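Long-range contacts in ribosomal-protein-serine acetyltransferase, putative (Vibrio cholerae O1 biovar eltor, PDB 2FCK), which is of unproven function but probably transfers acetyl groups, perhaps to the N-terminal serine or alanine of a ribosomal protein: residues Arg14-Leu19 and Gly74-Gln79; Gly85-Asn90 and Glu117-Leu122. One frame throughout, in Å; residues are numbered along the deposited sequence.

Interaction 1 of 2, residues Arg14-Leu19 and Gly74-Gln79; sequences RLQLRL and GVFERQ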
loop_
_atom_site.group_PDB
_atom_site.type_symbol
_atom_site.label_atom_id
_atom_site.label_comp_id
_atom_site.label_asym_id
_atom_site.label_seq_id
_atom_site.Cartn_x
_atom_site.Cartn_y
_atom_site.Cartn_z
ATOM N N ARG A 14 23.804 19.849 -1.637
ATOM C CA ARG A 14 23.397 20.820 -2.657
ATOM C C ARG A 14 21.909 21.203 -2.668
ATOM O O ARG A 14 21.535 22.189 -3.320
ATOM C CB ARG A 14 23.817 20.325 -4.034
ATOM C CG ARG A 14 25.341 20.083 -4.182
ATOM C CD ARG A 14 25.631 19.579 -5.561
ATOM N NE ARG A 14 25.070 18.247 -5.793
ATOM C CZ ARG A 14 25.155 17.596 -6.949
ATOM N NH1 ARG A 14 24.631 16.379 -7.080
ATOM N NH2 ARG A 14 25.805 18.161 -7.983
ATOM N N LEU A 15 21.095 20.447 -1.927
ATOM C CA LEU A 15 19.617 20.487 -2.061
ATOM C C LEU A 15 18.878 20.645 -0.743
ATOM O O LEU A 15 19.365 20.239 0.327
ATOM C CB LEU A 15 19.075 19.223 -2.812
ATOM C CG LEU A 15 19.720 18.888 -4.139
ATOM C CD1 LEU A 15 19.206 17.496 -4.649
ATOM C CD2 LEU A 15 19.522 20.033 -5.162
ATOM N N GLN A 16 17.681 21.227 -0.840
ATOM C CA GLN A 16 16.828 21.433 0.309
ATOM C C GLN A 16 15.487 20.843 -0.077
ATOM O O GLN A 16 14.872 21.301 -1.051
ATOM C CB GLN A 16 16.694 22.937 0.578
ATOM C CG GLN A 16 15.800 23.275 1.712
ATOM C CD GLN A 16 15.477 24.765 1.722
ATOM O OE1 GLN A 16 15.079 25.341 0.695
ATOM N NE2 GLN A 16 15.716 25.401 2.858
ATOM N N LEU A 17 15.055 19.837 0.678
ATOM C CA LEU A 17 13.797 19.141 0.422
ATOM C C LEU A 17 12.803 19.684 1.457
ATOM O O LEU A 17 13.032 19.520 2.655
ATOM C CB LEU A 17 13.967 17.608 0.601
ATOM C CG LEU A 17 14.550 16.832 -0.593
ATOM C CD1 LEU A 17 15.990 17.310 -0.956
ATOM C CD2 LEU A 17 14.569 15.374 -0.184
ATOM N N ARG A 18 11.688 20.263 1.005
ATOM C CA ARG A 18 10.731 20.907 1.916
ATOM C C ARG A 18 9.388 21.125 1.232
ATOM O O ARG A 18 9.271 20.985 0.008
ATOM C CB ARG A 18 11.286 22.273 2.362
ATOM C CG ARG A 18 11.634 23.247 1.200
ATOM C CD ARG A 18 11.788 24.660 1.754
ATOM N NE ARG A 18 12.214 25.624 0.750
ATOM C CZ ARG A 18 11.379 26.302 -0.031
ATOM N NH1 ARG A 18 10.070 26.060 0.033
ATOM N NH2 ARG A 18 11.861 27.188 -0.898
ATOM N N LEU A 19 8.387 21.521 2.025
ATOM C CA LEU A 19 7.102 21.887 1.456
ATOM C C LEU A 19 7.301 23.060 0.522
ATOM O O LEU A 19 7.907 24.094 0.903
ATOM C CB LEU A 19 6.150 22.374 2.543
ATOM C CG LEU A 19 5.280 21.274 3.076
ATOM C CD1 LEU A 19 4.448 21.865 4.227
ATOM C CD2 LEU A 19 4.361 20.606 2.019
ATOM N N GLY A 74 9.130 19.542 -2.319
ATOM C CA GLY A 74 9.820 20.244 -3.396
ATOM C C GLY A 74 11.329 20.074 -3.200
ATOM O O GLY A 74 11.853 20.089 -2.064
ATOM N N VAL A 75 12.039 19.941 -4.299
ATOM C CA VAL A 75 13.503 19.851 -4.224
ATOM C C VAL A 75 14.076 21.165 -4.732
ATOM O O VAL A 75 13.906 21.491 -5.913
ATOM C CB VAL A 75 14.033 18.648 -5.069
ATOM C CG1 VAL A 75 15.612 18.565 -5.027
ATOM C CG2 VAL A 75 13.411 17.311 -4.574
ATOM N N PHE A 76 14.721 21.914 -3.822
ATOM C CA PHE A 76 15.288 23.212 -4.153
ATOM C C PHE A 76 16.814 23.195 -4.104
ATOM O O PHE A 76 17.408 22.688 -3.163
ATOM C CB PHE A 76 14.787 24.264 -3.185
ATOM C CG PHE A 76 13.312 24.494 -3.233
ATOM C CD1 PHE A 76 12.449 23.708 -2.470
ATOM C CD2 PHE A 76 12.780 25.521 -4.025
ATOM C CE1 PHE A 76 11.067 23.938 -2.498
ATOM C CE2 PHE A 76 11.383 25.751 -4.060
ATOM C CZ PHE A 76 10.529 24.963 -3.300
ATOM N N GLU A 77 17.424 23.811 -5.115
ATOM C CA GLU A 77 18.860 23.984 -5.153
ATOM C C GLU A 77 19.203 25.004 -4.074
ATOM O O GLU A 77 18.594 26.069 -3.986
ATOM C CB GLU A 77 19.243 24.468 -6.559
ATOM C CG GLU A 77 20.700 24.556 -6.875
ATOM C CD GLU A 77 20.872 24.828 -8.358
ATOM O OE1 GLU A 77 20.243 25.787 -8.871
ATOM O OE2 GLU A 77 21.591 24.064 -9.017
ATOM N N ARG A 78 20.144 24.655 -3.205
ATOM C CA ARG A 78 20.334 25.400 -1.984
ATOM C C ARG A 78 20.867 26.797 -2.314
ATOM O O ARG A 78 20.416 27.759 -1.744
ATOM C CB ARG A 78 21.295 24.684 -1.035
ATOM C CG ARG A 78 20.727 23.458 -0.364
ATOM C CD ARG A 78 21.735 22.802 0.556
ATOM N NE ARG A 78 21.955 23.618 1.757
ATOM C CZ ARG A 78 22.949 23.428 2.623
ATOM N NH1 ARG A 78 23.857 22.487 2.400
ATOM N NH2 ARG A 78 23.053 24.220 3.700
ATOM N N GLN A 79 21.781 26.885 -3.269
ATOM C CA GLN A 79 22.422 28.184 -3.536
ATOM C C GLN A 79 21.426 29.158 -4.189
ATOM O O GLN A 79 21.229 30.272 -3.715
ATOM C CB GLN A 79 23.691 27.971 -4.370
ATOM C CG GLN A 79 24.932 27.753 -3.481
ATOM C CD GLN A 79 26.133 27.164 -4.218
ATOM O OE1 GLN A 79 26.182 27.147 -5.462
ATOM N NE2 GLN A 79 27.116 26.673 -3.448
HETATM O O HOH W 1 23.217 24.085 -4.236
#
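Strands 15-18 and 74-77 run antiparallel and show how one sheet can have two chemically different faces. Gln16 and Phe76 form a hydrogen-bonded pair at the middle; of its two bonds, the one from Phe76 N to Gln16 O (2.8 Å, 167°) is the straighter. Both bonds lie in the plane of the accepting carbonyl. At the Arg18 end the pairing loosens: Arg18 N still reaches Gly74 O, but the return bond from Gly74 N is weak and bent.

The face with Leu15, Leu17 and Val75 is buried and largely apolar but less closely packed, with Glu77 at its end hydrogen-bonded to Tyr114. Val75 CG1 sits 3.8 Å from Leu15 CD1 where the two side chains cross obliquely, while its CG2 lies alongside Leu17 CG, both residues pointing the same way. Ala118 of helix 114-129 packs on Val75 from above this face.

The tight part is on the reverse, where Arg18 lays its guanidinium flat over the Phe76 ring, with CZ 3.6 Å from the ring centroid and the planes 12° apart, a cation-pi stack. Its CG takes the crowded position between backbone N and carbonyl carbon (chi1 56°), and the extended chain carries the group across the ring. Arg18 NE binds Gln16 OE1 at 2.9 Å from above the amide plane, NH1 reaches Leu19 O, and NH2 makes a salt bridge with Glu24; together these fix the rotation of the guanidinium. Gly74 leaves room for the ring, since a CB there would clash with Phe76 CE1.

The solvent side is the end past the strands, where exposed Arg78 drapes CG and CD along the Leu15 backbone and sends NH1 to Gln13 O. Arg78 N donates to Arg14 O, which a water also reaches. This pairing belongs to the N-terminal antiparallel part of the mixed GNAT sheet.

Interaction 2 of 2, residues Gly85-Asn90 and Glu117-Leu122; sequences GMVAIN and EALTAL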
loop_
_atom_site.group_PDB
_atom_site.type_symbol
_atom_site.label_atom_id
_atom_site.label_comp_id
_atom_site.label_asym_id
_atom_site.label_seq_id
_atom_site.Cartn_x
_atom_site.Cartn_y
_atom_site.Cartn_z
ATOM N N GLY A 85 12.494 19.925 -8.958
ATOM C CA GLY A 85 11.666 18.723 -9.021
ATOM C C GLY A 85 11.014 18.421 -7.687
ATOM O O GLY A 85 10.929 19.311 -6.804
HETATM N N MSE A 86 10.532 17.186 -7.546
HETATM C CA MSE A 86 9.873 16.771 -6.293
HETATM C C MSE A 86 10.217 15.312 -6.031
HETATM O O MSE A 86 10.423 14.518 -6.972
HETATM C CB MSE A 86 8.369 16.955 -6.395
HETATM C CG MSE A 86 7.942 18.421 -6.436
HETATM SE SE MSE A 86 5.974 18.520 -6.309
HETATM C CE MSE A 86 5.890 18.425 -4.356
ATOM N N VAL A 87 10.297 14.968 -4.755
ATOM C CA VAL A 87 10.344 13.575 -4.325
ATOM C C VAL A 87 9.263 13.438 -3.265
ATOM O O VAL A 87 9.036 14.377 -2.478
ATOM C CB VAL A 87 11.752 13.156 -3.777
ATOM C CG1 VAL A 87 12.826 13.168 -4.927
ATOM C CG2 VAL A 87 12.171 14.017 -2.533
ATOM N N ALA A 88 8.576 12.306 -3.274
ATOM C CA ALA A 88 7.452 12.168 -2.344
ATOM C C ALA A 88 7.340 10.813 -1.728
ATOM O O ALA A 88 7.578 9.808 -2.412
ATOM C CB ALA A 88 6.152 12.501 -3.060
ATOM N N ILE A 89 6.863 10.783 -0.479
ATOM C CA ILE A 89 6.248 9.550 0.040
ATOM C C ILE A 89 4.764 9.680 -0.310
ATOM O O ILE A 89 4.056 10.568 0.214
ATOM C CB ILE A 89 6.391 9.391 1.574
ATOM C CG1 ILE A 89 7.864 9.400 1.998
ATOM C CG2 ILE A 89 5.765 8.047 2.027
ATOM C CD1 ILE A 89 8.104 9.675 3.473
ATOM N N ASN A 90 4.315 8.834 -1.229
ATOM C CA ASN A 90 2.953 8.941 -1.691
ATOM C C ASN A 90 1.969 8.309 -0.744
ATOM O O ASN A 90 0.871 8.836 -0.600
ATOM C CB ASN A 90 2.787 8.256 -3.045
ATOM C CG ASN A 90 3.444 8.971 -4.146
ATOM O OD1 ASN A 90 3.470 10.199 -4.180
ATOM N ND2 ASN A 90 3.967 8.202 -5.113
ATOM N N GLU A 117 20.645 12.538 -5.653
ATOM C CA GLU A 117 20.879 13.136 -4.348
ATOM C C GLU A 117 19.539 13.304 -3.586
ATOM O O GLU A 117 19.438 12.952 -2.417
ATOM C CB GLU A 117 21.594 14.499 -4.509
ATOM C CG GLU A 117 21.967 15.178 -3.193
ATOM C CD GLU A 117 22.819 16.412 -3.441
ATOM O OE1 GLU A 117 23.541 16.453 -4.460
ATOM O OE2 GLU A 117 22.770 17.357 -2.641
ATOM N N ALA A 118 18.510 13.839 -4.245
ATOM C CA ALA A 118 17.217 14.046 -3.599
ATOM C C ALA A 118 16.525 12.707 -3.233
ATOM O O ALA A 118 16.002 12.524 -2.121
ATOM C CB ALA A 118 16.317 14.869 -4.527
ATOM N N LEU A 119 16.499 11.774 -4.186
ATOM C CA LEU A 119 15.776 10.533 -3.928
ATOM C C LEU A 119 16.502 9.689 -2.881
ATOM O O LEU A 119 15.877 9.081 -2.001
ATOM C CB LEU A 119 15.511 9.756 -5.246
ATOM C CG LEU A 119 14.695 8.483 -5.145
ATOM C CD1 LEU A 119 13.331 8.818 -4.603
ATOM C CD2 LEU A 119 14.561 7.849 -6.560
ATOM N N THR A 120 17.847 9.700 -2.926
ATOM C CA THR A 120 18.592 8.965 -1.902
ATOM C C THR A 120 18.340 9.566 -0.502
ATOM O O THR A 120 18.178 8.815 0.470
ATOM C CB THR A 120 20.115 8.978 -2.223
ATOM O OG1 THR A 120 20.325 8.220 -3.441
ATOM C CG2 THR A 120 20.940 8.354 -1.080
ATOM N N ALA A 121 18.246 10.901 -0.424
ATOM C CA ALA A 121 17.947 11.568 0.871
ATOM C C ALA A 121 16.615 11.048 1.422
ATOM O O ALA A 121 16.499 10.677 2.618
ATOM C CB ALA A 121 17.905 13.080 0.666
ATOM N N LEU A 122 15.644 10.914 0.510
ATOM C CA LEU A 122 14.316 10.496 0.958
ATOM C C LEU A 122 14.342 9.028 1.386
ATOM O O LEU A 122 13.749 8.631 2.391
ATOM C CB LEU A 122 13.285 10.749 -0.152
ATOM C CG LEU A 122 11.841 10.384 0.246
ATOM C CD1 LEU A 122 11.383 11.226 1.455
ATOM C CD2 LEU A 122 10.859 10.537 -0.942
#
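Val87, on strand 85-90, points its side chain at helix 117-122, which runs nearly along the strand with the axes 8.6 Å apart and 20° between their directions. The pair is a compact example of helix-on-sheet packing in which a few branched side chains and one alanine methyl fill the gap. The two methyl groups of Val87 divide the work. CG1, anti to the carbonyl carbon (chi1 -67°), reaches the methyl of Ala118 at 3.9 Å and brushes the Leu119 backbone. CG2 occupies the crowded position between backbone N and carbonyl carbon and turns to Leu122.

Val87 and Leu122 slide past one another in opposite directions, each coming from its own backbone, so that Leu122 CD2 passes beside Val87 CB at 4.0 Å and goes on to the strand itself, ending 3.6 Å from the carbonyl carbon of Ala88. Leu122 has CG anti to its backbone N (chi1 -178°), which extends the branch away from the helix. Its other methyl, CD1, meets Ile89 CG1 at 4.0 Å, the two side chains crossing obliquely. One leucine thus bridges Val87 and Ile89 over the Ala88 peptide, while the small Ala118, one helical turn earlier, lets the helix come close over Val87.

Around this core, Tyr103 of strand 98-105 touches Val87 and Leu119, and Phe73 of strand 71-77 lies against Val87 and Leu122. Side chain meets side chain here through aliphatic groups alone, and the remaining contacts set methyls against backbone, so the helix is held on the sheet by shape and burial, without polar groups to dictate an exact register.

How the interactions relate
Interaction 2 lies in the core, its centre about 5 Å from that of the chain, whereas interaction 1, with its centre about 13 Å from the same point, is partly buried. Their centres are about 10 Å apart, and they share one sheet: strands 71-77 and 83-93 are consecutive and adjacent, joined where Val75 N probably donates to Gly85 O at 2.8 Å. Leu17 CD2 packs on Val87 CG2 at 3.6 Å, so the apolar face of interaction 1 runs straight into the layer under helix 114-129. Chemistry follows depth: the inner contact rests on aliphatic side chains, while the outer one mixes backbone hydrogen bonds, an apolar face and a cation-pi stack. Arg14 NE and Glu117 OE1 close a salt bridge between the two at 2.7 Å.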